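Long-range contacts in taurocyamine kinase (PDB 4WOE), which catalyses the reversible, magnesium-dependent transfer of phosphate from ATP to the guanidino compound taurocyamine, giving N-phosphotaurocyamine and ADP: residues L60-C65 with F267-L272; N214-I219 with I228-G233; C424-E429 with I628-S633. The protein carries 4 engineered substitutions. One frame throughout, in Å; residues are numbered along the deposited sequence.

In the fold
The chain carries two approximate repeats, each with an N-terminal and a C-terminal catalytic family region of a phosphagen kinase. Interactions 1 and 3 join these two regions at equivalent places in the first and second repeat, each bringing a substrate loop against the loop of a predicted active-site cysteine beside bound taurocyamine. Their centres lie about 48 Å apart on opposite sides of the chain's centre, so the substrate pockets are well separated. Interaction 2 is nested within the loop closed by interaction 1, its centre about 23 Å away, and belongs to the eight-stranded antiparallel sheet of the first repeat, where it borders the bound ADP. Interaction 3 follows both along the chain.

Interaction 1: L60-C65 with F267-L272; sequences LLPRSC and FCPSNL. With 3S5 (Taurocyamine), chain E; NO3 (nitrate ion), chain I.
Arg63 reaches across Phe267 and Cys268 to the sulfonate of bound taurocyamine. Its CB starts over one face of the Phe267 ring, 4.0 Å from the ring centroid, in a CH-pi contact. CG lies near the CE2 and CZ atoms of that ring, and CD touches both Phe267 CE2 and Cys268 CB. The bend at chi2 (-59°) turns the chain out of line, and the guanidinium ends up almost perpendicular to the phenyl ring, the planes 84° apart. NE stays beside Cys268, whose SG sits over one guanidinium face, 3.5 Å from Arg63 NH1. That nitrogen donates to O10 of taurocyamine and, at 3.2 Å, to Pro62 O, while Arg63 NH2 bonds O08 of the ligand at 3.0 Å. These bonds fix the rotation of the guanidinium.

The backbone completes the anion site: Leu61 N gives a nearly straight bond to O10 (2.9 Å, 168°), and Leu60 N bonds O09. At the other end of the ligand, N01 donates to Ser270 OG at 3.1 Å. The SG of Cys268, the predicted active-site residue, is 3.7 Å from N01. The loops are also tied directly, Ser64 OG donating to Phe267 O at 2.8 Å.

The contact joins the loop between helices 46-55 and 69-72 to the loop between strands 263-264 and 277-283. Helix 74-84 packs Val80 and Phe76 against Leu61 and Pro62, while helix 69-72 brings Tyr70 against Pro269.

Interaction 2: N214-I219 with I228-G233; sequences NFLVWI and ISMQKG
The backbone carbonyl oxygen of Ile228 accepts the backbone N-H of Leu216 at 2.8 Å and also receives the CA-H of Phe215, with Phe215 CA 3.3 Å from Ile228 O. In return Ile228 N donates to Leu216 O at 2.8 Å, so Leu216 and Ile228 form an antiparallel hydrogen-bonded pair. Phe215 and Ser229 make the adjacent non-hydrogen-bonded pair. A longer bond from Met230 N to Asn214 O, 3.2 Å, carries the pairing past the start of strand 215-219.

The side chains of Leu216 and Ile228 share one face of the sheet. With CG of Leu216 set between its backbone N and carbonyl carbon (chi1 59°), CD1 comes within 3.6 Å of Ile228 CD1. The same Ile228 methyl lies over one face of the Trp218 indole, 3.6 Å from the centroid of the five-membered ring and 21° off its normal, a CH-pi contact. Leu216 CD2 meets the sulfur of Met230 more loosely, and Met230 and Trp218 both touch the bound ADP. This hydrophobic cluster therefore continues to the nucleotide site. Trp218 NE1 is hydrogen-bonded to Phe183 O.

The paired strands form a beta hairpin in the eight-stranded antiparallel sheet of the first repeat. Strand 206-210 flanks 215-219, and strand 117-126 flanks 225-232. On the face bearing Phe215 and Ser229, helix 236-250 packs its Ala246 and Leu243 against these two residues.

Interaction 3: C424-E429 with I628-S633; sequences CPRTGE and ITCCPS. With 3S5 (Taurocyamine), chain F.
Residues 424-429 run as an extended loop past the loop 628-633, which enters a 3-10 segment at Pro632, with Arg426 closest to Cys631 (CA to CA 4.8 Å) and Thr427 next to Cys630. The two chains are pinned at the carbonyl of Cys630. Thr427 N donates to Cys630 O at 2.9 Å from above the carbonyl plane, while Thr427 OG1 approaches the same oxygen at 2.6 Å, in plane and on a lone pair. With OG1 held between the backbone N and carbonyl carbon (chi1 63°), the threonine presents both donors to one acceptor.

Beyond this double grip, the rings of Pro425 and Pro632 meet at a slant, CG to CG at 3.9 Å. Arg426 lies alongside both cysteines: its CB and CD touch Cys630 SG, and CD also meets Cys631 CB. The guanidinium then engages taurocyamine in two ways. NH1 bonds O08 of the sulfonate at 2.9 Å, and NH2 bonds O09 at 2.8 Å, with the sulfur at the guanidinium edge and in its plane. Ligand N01 stands 3.4 Å above the centre of one guanidinium face. A second hydrogen bond from NH1, to Pro425 O in the guanidinium plane, together with the sulfonate bonds fixes the rotation of the group.

Cys631, the predicted active-site residue, accepts a hydrogen bond at SG from ligand N01. Its SG also touches Cys424 CB at 3.5 Å. Cys424 N donates to O08 as well, and Glu585, Glu674 and Ile423 N also hydrogen-bond the ligand.

The contact joins the loop between helices 409-418 and 432-435 to the loop between strands 626-627 and 639-646. Helix 437-448 backs both prolines through Leu443, helix 432-435 sets Tyr433 against Thr427 and Pro632, and Met412 of helix 409-418 touches Pro425.

Interaction 1: L60-C65 with F267-L272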
loop_
_atom_site.group_PDB
_atom_site.type_symbol
_atom_site.label_atom_id
_atom_site.label_comp_id
_atom_site.label_asym_id
_atom_site.label_seq_id
_atom_site.Cartn_x
_atom_site.Cartn_y
_atom_site.Cartn_z
ATOM N N LEU A 60 -16.358 -6.849 -3.739
ATOM C CA LEU A 60 -16.233 -5.506 -4.305
ATOM C C LEU A 60 -17.242 -5.255 -5.420
ATOM O O LEU A 60 -17.718 -4.120 -5.617
ATOM C CB LEU A 60 -14.812 -5.272 -4.838
ATOM C CG LEU A 60 -14.481 -3.873 -5.378
ATOM C CD1 LEU A 60 -14.521 -2.833 -4.281
ATOM C CD2 LEU A 60 -13.124 -3.850 -6.039
ATOM N N LEU A 61 -17.560 -6.315 -6.152
ATOM C CA LEU A 61 -18.380 -6.210 -7.362
ATOM C C LEU A 61 -19.715 -6.953 -7.265
ATOM O O LEU A 61 -19.872 -7.844 -6.423
ATOM C CB LEU A 61 -17.587 -6.741 -8.564
ATOM C CG LEU A 61 -16.290 -5.968 -8.805
ATOM C CD1 LEU A 61 -15.390 -6.686 -9.795
ATOM C CD2 LEU A 61 -16.612 -4.566 -9.291
ATOM N N PRO A 62 -20.674 -6.590 -8.141
ATOM C CA PRO A 62 -21.880 -7.393 -8.356
ATOM C C PRO A 62 -21.580 -8.568 -9.254
ATOM O O PRO A 62 -20.439 -8.721 -9.703
ATOM C CB PRO A 62 -22.811 -6.432 -9.079
ATOM C CG PRO A 62 -21.841 -5.624 -9.928
ATOM C CD PRO A 62 -20.677 -5.389 -9.002
ATOM N N ARG A 63 -22.603 -9.369 -9.538
ATOM C CA ARG A 63 -22.520 -10.330 -10.615
ATOM C C ARG A 63 -23.610 -10.011 -11.651
ATOM O O ARG A 63 -24.229 -8.946 -11.609
ATOM C CB ARG A 63 -22.637 -11.757 -10.066
ATOM C CG ARG A 63 -21.533 -12.118 -9.037
ATOM C CD ARG A 63 -20.132 -11.985 -9.653
ATOM N NE ARG A 63 -19.064 -12.494 -8.789
ATOM C CZ ARG A 63 -18.337 -11.751 -7.955
ATOM N NH1 ARG A 63 -18.564 -10.453 -7.856
ATOM N NH2 ARG A 63 -17.377 -12.304 -7.222
ATOM N N SER A 64 -23.833 -10.916 -12.597
ATOM C CA SER A 64 -24.816 -10.655 -13.629
ATOM C C SER A 64 -25.830 -11.792 -13.690
ATOM O O SER A 64 -25.453 -12.970 -13.686
ATOM C CB SER A 64 -24.128 -10.461 -14.985
ATOM O OG SER A 64 -23.074 -11.382 -15.166
ATOM N N CYS A 65 -27.112 -11.448 -13.756
ATOM C CA CYS A 65 -28.150 -12.485 -13.804
ATOM C C CYS A 65 -28.041 -13.306 -15.082
ATOM O O CYS A 65 -28.390 -14.492 -15.104
ATOM C CB CYS A 65 -29.544 -11.871 -13.683
ATOM S SG CYS A 65 -29.906 -10.583 -14.896
ATOM N N PHE A 267 -19.363 -13.589 -16.234
ATOM C CA PHE A 267 -20.241 -13.540 -15.072
ATOM C C PHE A 267 -19.874 -12.399 -14.126
ATOM O O PHE A 267 -20.735 -11.637 -13.676
ATOM C CB PHE A 267 -20.184 -14.884 -14.346
ATOM C CG PHE A 267 -21.080 -14.980 -13.138
ATOM C CD1 PHE A 267 -22.459 -14.850 -13.260
ATOM C CD2 PHE A 267 -20.541 -15.262 -11.890
ATOM C CE1 PHE A 267 -23.280 -14.970 -12.155
ATOM C CE2 PHE A 267 -21.347 -15.389 -10.784
ATOM C CZ PHE A 267 -22.724 -15.245 -10.911
ATOM N N CYS A 268 -18.589 -12.284 -13.821
ATOM C CA CYS A 268 -18.138 -11.208 -12.968
ATOM C C CYS A 268 -17.536 -10.113 -13.838
ATOM O O CYS A 268 -16.745 -10.386 -14.745
ATOM C CB CYS A 268 -17.134 -11.719 -11.931
ATOM S SG CYS A 268 -16.577 -10.435 -10.767
ATOM N N PRO A 269 -17.934 -8.860 -13.585
ATOM C CA PRO A 269 -17.432 -7.710 -14.348
ATOM C C PRO A 269 -15.913 -7.611 -14.314
ATOM O O PRO A 269 -15.323 -6.946 -15.165
ATOM C CB PRO A 269 -18.073 -6.512 -13.635
ATOM C CG PRO A 269 -19.319 -7.064 -13.041
ATOM C CD PRO A 269 -19.015 -8.484 -12.658
ATOM N N SER A 270 -15.285 -8.265 -13.343
ATOM C CA SER A 270 -13.832 -8.173 -13.208
ATOM C C SER A 270 -13.126 -8.826 -14.386
ATOM O O SER A 270 -12.004 -8.443 -14.702
ATOM C CB SER A 270 -13.351 -8.812 -11.901
ATOM O OG SER A 270 -13.644 -10.194 -11.891
ATOM N N ASN A 271 -13.794 -9.787 -15.032
ATOM C CA ASN A 271 -13.192 -10.572 -16.109
ATOM C C ASN A 271 -13.617 -10.195 -17.545
ATOM O O ASN A 271 -13.443 -10.993 -18.463
ATOM C CB ASN A 271 -13.496 -12.067 -15.899
ATOM C CG ASN A 271 -12.735 -12.678 -14.723
ATOM O OD1 ASN A 271 -11.515 -12.544 -14.609
ATOM N ND2 ASN A 271 -13.461 -13.370 -13.853
ATOM N N LEU A 272 -14.184 -9.014 -17.751
ATOM C CA LEU A 272 -14.583 -8.613 -19.104
ATOM C C LEU A 272 -13.372 -8.309 -20.011
ATOM O O LEU A 272 -12.261 -8.073 -19.517
ATOM C CB LEU A 272 -15.496 -7.389 -19.030
ATOM C CG LEU A 272 -16.840 -7.610 -18.342
ATOM C CD1 LEU A 272 -17.562 -6.276 -18.027
ATOM C CD2 LEU A 272 -17.696 -8.518 -19.238
HETATM N N01 3S5 E . -13.866 -12.860 -10.279
HETATM C C02 3S5 E . -13.982 -12.520 -9.024
HETATM N N03 3S5 E . -14.623 -13.300 -8.202
HETATM N N04 3S5 E . -13.434 -11.351 -8.570
HETATM C C05 3S5 E . -13.587 -11.019 -7.178
HETATM C C06 3S5 E . -14.537 -9.830 -7.045
HETATM S S07 3S5 E . -15.351 -9.803 -5.487
HETATM O O08 3S5 E . -15.674 -11.210 -5.015
HETATM O O09 3S5 E . -14.523 -9.077 -4.427
HETATM O O10 3S5 E . -16.620 -9.020 -5.708
HETATM N N NO3 I . -11.278 -14.744 -10.280
HETATM O O1 NO3 I . -11.862 -14.247 -11.300
HETATM O O2 NO3 I . -10.140 -14.301 -9.926
HETATM O O3 NO3 I . -11.824 -15.685 -9.615
#

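Interaction 2: N214-I219 with I228-G233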
loop_
_atom_site.group_PDB
_atom_site.type_symbol
_atom_site.label_atom_id
_atom_site.label_comp_id
_atom_site.label_asym_id
_atom_site.label_seq_id
_atom_site.Cartn_x
_atom_site.Cartn_y
_atom_site.Cartn_z
ATOM N N ASN A 214 -2.266 -31.005 -19.072
ATOM C CA ASN A 214 -1.749 -29.630 -19.070
ATOM C C ASN A 214 -2.729 -28.668 -19.758
ATOM O O ASN A 214 -2.361 -27.560 -20.166
ATOM C CB ASN A 214 -0.371 -29.568 -19.741
ATOM C CG ASN A 214 -0.404 -30.015 -21.194
ATOM O OD1 ASN A 214 -1.479 -30.163 -21.781
ATOM N ND2 ASN A 214 0.780 -30.214 -21.793
ATOM N N PHE A 215 -3.968 -29.135 -19.906
ATOM C CA PHE A 215 -5.067 -28.368 -20.500
ATOM C C PHE A 215 -6.339 -28.862 -19.870
ATOM O O PHE A 215 -6.586 -30.066 -19.846
ATOM C CB PHE A 215 -5.158 -28.540 -22.021
ATOM C CG PHE A 215 -6.429 -27.970 -22.629
ATOM C CD1 PHE A 215 -6.495 -26.627 -23.009
ATOM C CD2 PHE A 215 -7.546 -28.773 -22.836
ATOM C CE1 PHE A 215 -7.652 -26.095 -23.566
ATOM C CE2 PHE A 215 -8.715 -28.250 -23.399
ATOM C CZ PHE A 215 -8.767 -26.905 -23.770
ATOM N N LEU A 216 -7.159 -27.947 -19.375
ATOM C CA LEU A 216 -8.384 -28.388 -18.746
ATOM C C LEU A 216 -9.495 -27.345 -18.813
ATOM O O LEU A 216 -9.239 -26.149 -18.955
ATOM C CB LEU A 216 -8.091 -28.802 -17.297
ATOM C CG LEU A 216 -7.501 -27.767 -16.363
ATOM C CD1 LEU A 216 -8.557 -27.390 -15.372
ATOM C CD2 LEU A 216 -6.258 -28.297 -15.651
ATOM N N VAL A 217 -10.734 -27.818 -18.733
ATOM C CA VAL A 217 -11.889 -26.952 -18.866
ATOM C C VAL A 217 -12.864 -27.147 -17.725
ATOM O O VAL A 217 -13.269 -28.272 -17.443
ATOM C CB VAL A 217 -12.642 -27.201 -20.176
ATOM C CG1 VAL A 217 -13.809 -26.223 -20.283
ATOM C CG2 VAL A 217 -11.701 -27.067 -21.379
ATOM N N TRP A 218 -13.237 -26.053 -17.066
ATOM C CA TRP A 218 -14.306 -26.091 -16.076
ATOM C C TRP A 218 -15.620 -25.667 -16.729
ATOM O O TRP A 218 -15.702 -24.594 -17.340
ATOM C CB TRP A 218 -14.014 -25.170 -14.893
ATOM C CG TRP A 218 -12.730 -25.416 -14.164
ATOM C CD1 TRP A 218 -11.913 -26.510 -14.264
ATOM C CD2 TRP A 218 -12.104 -24.531 -13.225
ATOM N NE1 TRP A 218 -10.824 -26.357 -13.439
ATOM C CE2 TRP A 218 -10.917 -25.151 -12.791
ATOM C CE3 TRP A 218 -12.436 -23.272 -12.708
ATOM C CZ2 TRP A 218 -10.058 -24.556 -11.865
ATOM C CZ3 TRP A 218 -11.585 -22.684 -11.783
ATOM C CH2 TRP A 218 -10.413 -23.325 -11.370
ATOM N N ILE A 219 -16.646 -26.494 -16.577
ATOM C CA ILE A 219 -17.952 -26.216 -17.145
ATOM C C ILE A 219 -18.932 -25.756 -16.071
ATOM O O ILE A 219 -19.148 -26.470 -15.074
ATOM C CB ILE A 219 -18.536 -27.458 -17.853
ATOM C CG1 ILE A 219 -17.558 -27.972 -18.917
ATOM C CG2 ILE A 219 -19.913 -27.144 -18.435
ATOM C CD1 ILE A 219 -18.118 -29.062 -19.796
ATOM N N ILE A 228 -8.257 -23.551 -19.185
ATOM C CA ILE A 228 -6.990 -23.444 -18.456
ATOM C C ILE A 228 -5.833 -24.234 -19.088
ATOM O O ILE A 228 -5.966 -25.423 -19.393
ATOM C CB ILE A 228 -7.175 -23.914 -16.997
ATOM C CG1 ILE A 228 -8.237 -23.054 -16.294
ATOM C CG2 ILE A 228 -5.850 -23.884 -16.237
ATOM C CD1 ILE A 228 -9.023 -23.805 -15.253
ATOM N N SER A 229 -4.710 -23.552 -19.299
ATOM C CA SER A 229 -3.460 -24.182 -19.737
ATOM C C SER A 229 -2.418 -24.040 -18.635
ATOM O O SER A 229 -2.196 -22.925 -18.162
ATOM C CB SER A 229 -2.952 -23.534 -21.034
ATOM O OG SER A 229 -1.798 -24.183 -21.540
ATOM N N MET A 230 -1.782 -25.137 -18.217
ATOM C CA MET A 230 -0.771 -25.040 -17.163
ATOM C C MET A 230 0.226 -26.187 -17.134
ATOM O O MET A 230 -0.105 -27.311 -17.493
ATOM C CB MET A 230 -1.431 -24.937 -15.782
ATOM C CG MET A 230 -2.305 -26.123 -15.409
ATOM S SD MET A 230 -3.261 -25.844 -13.889
ATOM C CE MET A 230 -1.942 -25.375 -12.767
ATOM N N GLN A 231 1.448 -25.882 -16.689
ATOM C CA GLN A 231 2.489 -26.887 -16.501
ATOM C C GLN A 231 3.512 -26.422 -15.456
ATOM O O GLN A 231 3.548 -25.248 -15.075
ATOM C CB GLN A 231 3.195 -27.211 -17.833
ATOM C CG GLN A 231 3.925 -26.020 -18.481
ATOM C CD GLN A 231 4.185 -26.214 -19.969
ATOM O OE1 GLN A 231 3.297 -26.626 -20.708
ATOM N NE2 GLN A 231 5.404 -25.907 -20.417
ATOM N N LYS A 232 4.322 -27.366 -14.989
ATOM C CA LYS A 232 5.468 -27.086 -14.137
ATOM C C LYS A 232 6.496 -26.201 -14.842
ATOM O O LYS A 232 6.667 -26.270 -16.066
ATOM C CB LYS A 232 6.133 -28.391 -13.702
ATOM C CG LYS A 232 5.226 -29.314 -12.896
ATOM C CD LYS A 232 4.957 -28.757 -11.526
ATOM C CE LYS A 232 4.314 -29.802 -10.617
ATOM N NZ LYS A 232 4.046 -29.256 -9.248
ATOM N N GLY A 233 7.181 -25.369 -14.065
ATOM C CA GLY A 233 8.212 -24.513 -14.619
ATOM C C GLY A 233 7.681 -23.199 -15.155
ATOM O O GLY A 233 6.550 -22.790 -14.853
#

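Interaction 3: C424-E429 with I628-S633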
loop_
_atom_site.group_PDB
_atom_site.type_symbol
_atom_site.label_atom_id
_atom_site.label_comp_id
_atom_site.label_asym_id
_atom_site.label_seq_id
_atom_site.Cartn_x
_atom_site.Cartn_y
_atom_site.Cartn_z
ATOM N N CYS A 424 14.752 14.537 2.249
ATOM C CA CYS A 424 15.803 14.028 3.137
ATOM C C CYS A 424 15.775 12.499 3.211
ATOM O O CYS A 424 14.727 11.876 3.058
ATOM C CB CYS A 424 15.667 14.616 4.555
ATOM S SG CYS A 424 16.317 16.309 4.834
ATOM N N PRO A 425 16.935 11.889 3.461
ATOM C CA PRO A 425 17.025 10.441 3.705
ATOM C C PRO A 425 16.528 10.029 5.103
ATOM O O PRO A 425 16.204 10.893 5.937
ATOM C CB PRO A 425 18.524 10.167 3.567
ATOM C CG PRO A 425 19.167 11.450 4.017
ATOM C CD PRO A 425 18.258 12.543 3.494
ATOM N N ARG A 426 16.473 8.724 5.353
ATOM C CA ARG A 426 16.183 8.198 6.688
ATOM C C ARG A 426 17.190 7.106 7.061
ATOM O O ARG A 426 17.167 6.001 6.492
ATOM C CB ARG A 426 14.757 7.642 6.766
ATOM C CG ARG A 426 13.678 8.633 6.390
ATOM C CD ARG A 426 13.460 9.674 7.478
ATOM N NE ARG A 426 12.215 10.385 7.225
ATOM C CZ ARG A 426 12.084 11.379 6.349
ATOM N NH1 ARG A 426 13.142 11.815 5.659
ATOM N NH2 ARG A 426 10.897 11.946 6.174
ATOM N N THR A 427 18.052 7.395 8.025
ATOM C CA THR A 427 19.173 6.500 8.319
ATOM C C THR A 427 18.729 5.247 9.080
ATOM O O THR A 427 17.620 5.208 9.602
ATOM C CB THR A 427 20.262 7.217 9.129
ATOM O OG1 THR A 427 19.725 7.618 10.387
ATOM C CG2 THR A 427 20.767 8.462 8.387
ATOM N N GLY A 428 19.593 4.227 9.127
ATOM C CA GLY A 428 19.260 2.979 9.791
ATOM C C GLY A 428 19.780 2.805 11.220
ATOM O O GLY A 428 19.217 2.019 12.011
ATOM N N GLU A 429 20.860 3.520 11.550
ATOM C CA GLU A 429 21.405 3.513 12.902
ATOM C C GLU A 429 22.402 4.666 13.091
ATOM O O GLU A 429 22.824 5.307 12.123
ATOM C CB GLU A 429 22.066 2.160 13.238
ATOM C CG GLU A 429 23.446 1.905 12.646
ATOM C CD GLU A 429 24.096 0.667 13.260
ATOM O OE1 GLU A 429 24.068 0.548 14.504
ATOM O OE2 GLU A 429 24.626 -0.194 12.508
ATOM N N ILE A 628 21.542 12.351 18.043
ATOM C CA ILE A 628 21.424 11.691 16.756
ATOM C C ILE A 628 20.027 11.105 16.542
ATOM O O ILE A 628 19.442 10.510 17.447
ATOM C CB ILE A 628 22.457 10.586 16.625
ATOM C CG1 ILE A 628 23.853 11.157 16.903
ATOM C CG2 ILE A 628 22.365 9.919 15.242
ATOM C CD1 ILE A 628 24.862 10.081 17.232
ATOM N N THR A 629 19.512 11.287 15.328
ATOM C CA THR A 629 18.171 10.871 14.976
ATOM C C THR A 629 18.135 10.154 13.613
ATOM O O THR A 629 19.135 10.099 12.890
ATOM C CB THR A 629 17.247 12.078 14.938
ATOM O OG1 THR A 629 17.837 13.055 14.078
ATOM C CG2 THR A 629 17.101 12.675 16.347
ATOM N N CYS A 630 16.966 9.626 13.275
ATOM C CA CYS A 630 16.747 8.923 12.013
ATOM C C CYS A 630 17.074 9.801 10.801
ATOM O O CYS A 630 17.950 9.465 9.987
ATOM C CB CYS A 630 15.298 8.439 11.933
ATOM S SG CYS A 630 14.941 7.533 10.417
ATOM N N CYS A 631 16.352 10.912 10.695
ATOM C CA CYS A 631 16.556 11.904 9.650
ATOM C C CYS A 631 17.617 12.930 10.073
ATOM O O CYS A 631 17.595 13.403 11.213
ATOM C CB CYS A 631 15.238 12.614 9.340
ATOM S SG CYS A 631 15.325 13.822 7.998
ATOM N N PRO A 632 18.547 13.277 9.160
ATOM C CA PRO A 632 19.564 14.309 9.439
ATOM C C PRO A 632 18.958 15.698 9.772
ATOM O O PRO A 632 19.603 16.494 10.468
ATOM C CB PRO A 632 20.376 14.370 8.129
ATOM C CG PRO A 632 19.450 13.805 7.070
ATOM C CD PRO A 632 18.659 12.743 7.789
ATOM N N SER A 633 17.750 15.982 9.285
ATOM C CA SER A 633 17.059 17.238 9.630
ATOM C C SER A 633 16.759 17.414 11.135
ATOM O O SER A 633 16.512 18.531 11.587
ATOM C CB SER A 633 15.738 17.346 8.863
ATOM O OG SER A 633 14.709 16.640 9.539
HETATM N N01 3S5 F . 12.124 13.577 9.003
HETATM C C02 3S5 F . 10.947 13.916 8.585
HETATM N N03 3S5 F . 9.886 13.451 9.188
HETATM N N04 3S5 F . 10.806 14.759 7.515
HETATM C C05 3S5 F . 11.911 15.331 6.774
HETATM C C06 3S5 F . 11.369 16.021 5.502
HETATM S S07 3S5 F . 11.011 14.868 4.209
HETATM O O08 3S5 F . 12.223 13.972 4.019
HETATM O O09 3S5 F . 9.827 13.999 4.576
HETATM O O10 3S5 F . 10.690 15.574 2.908
#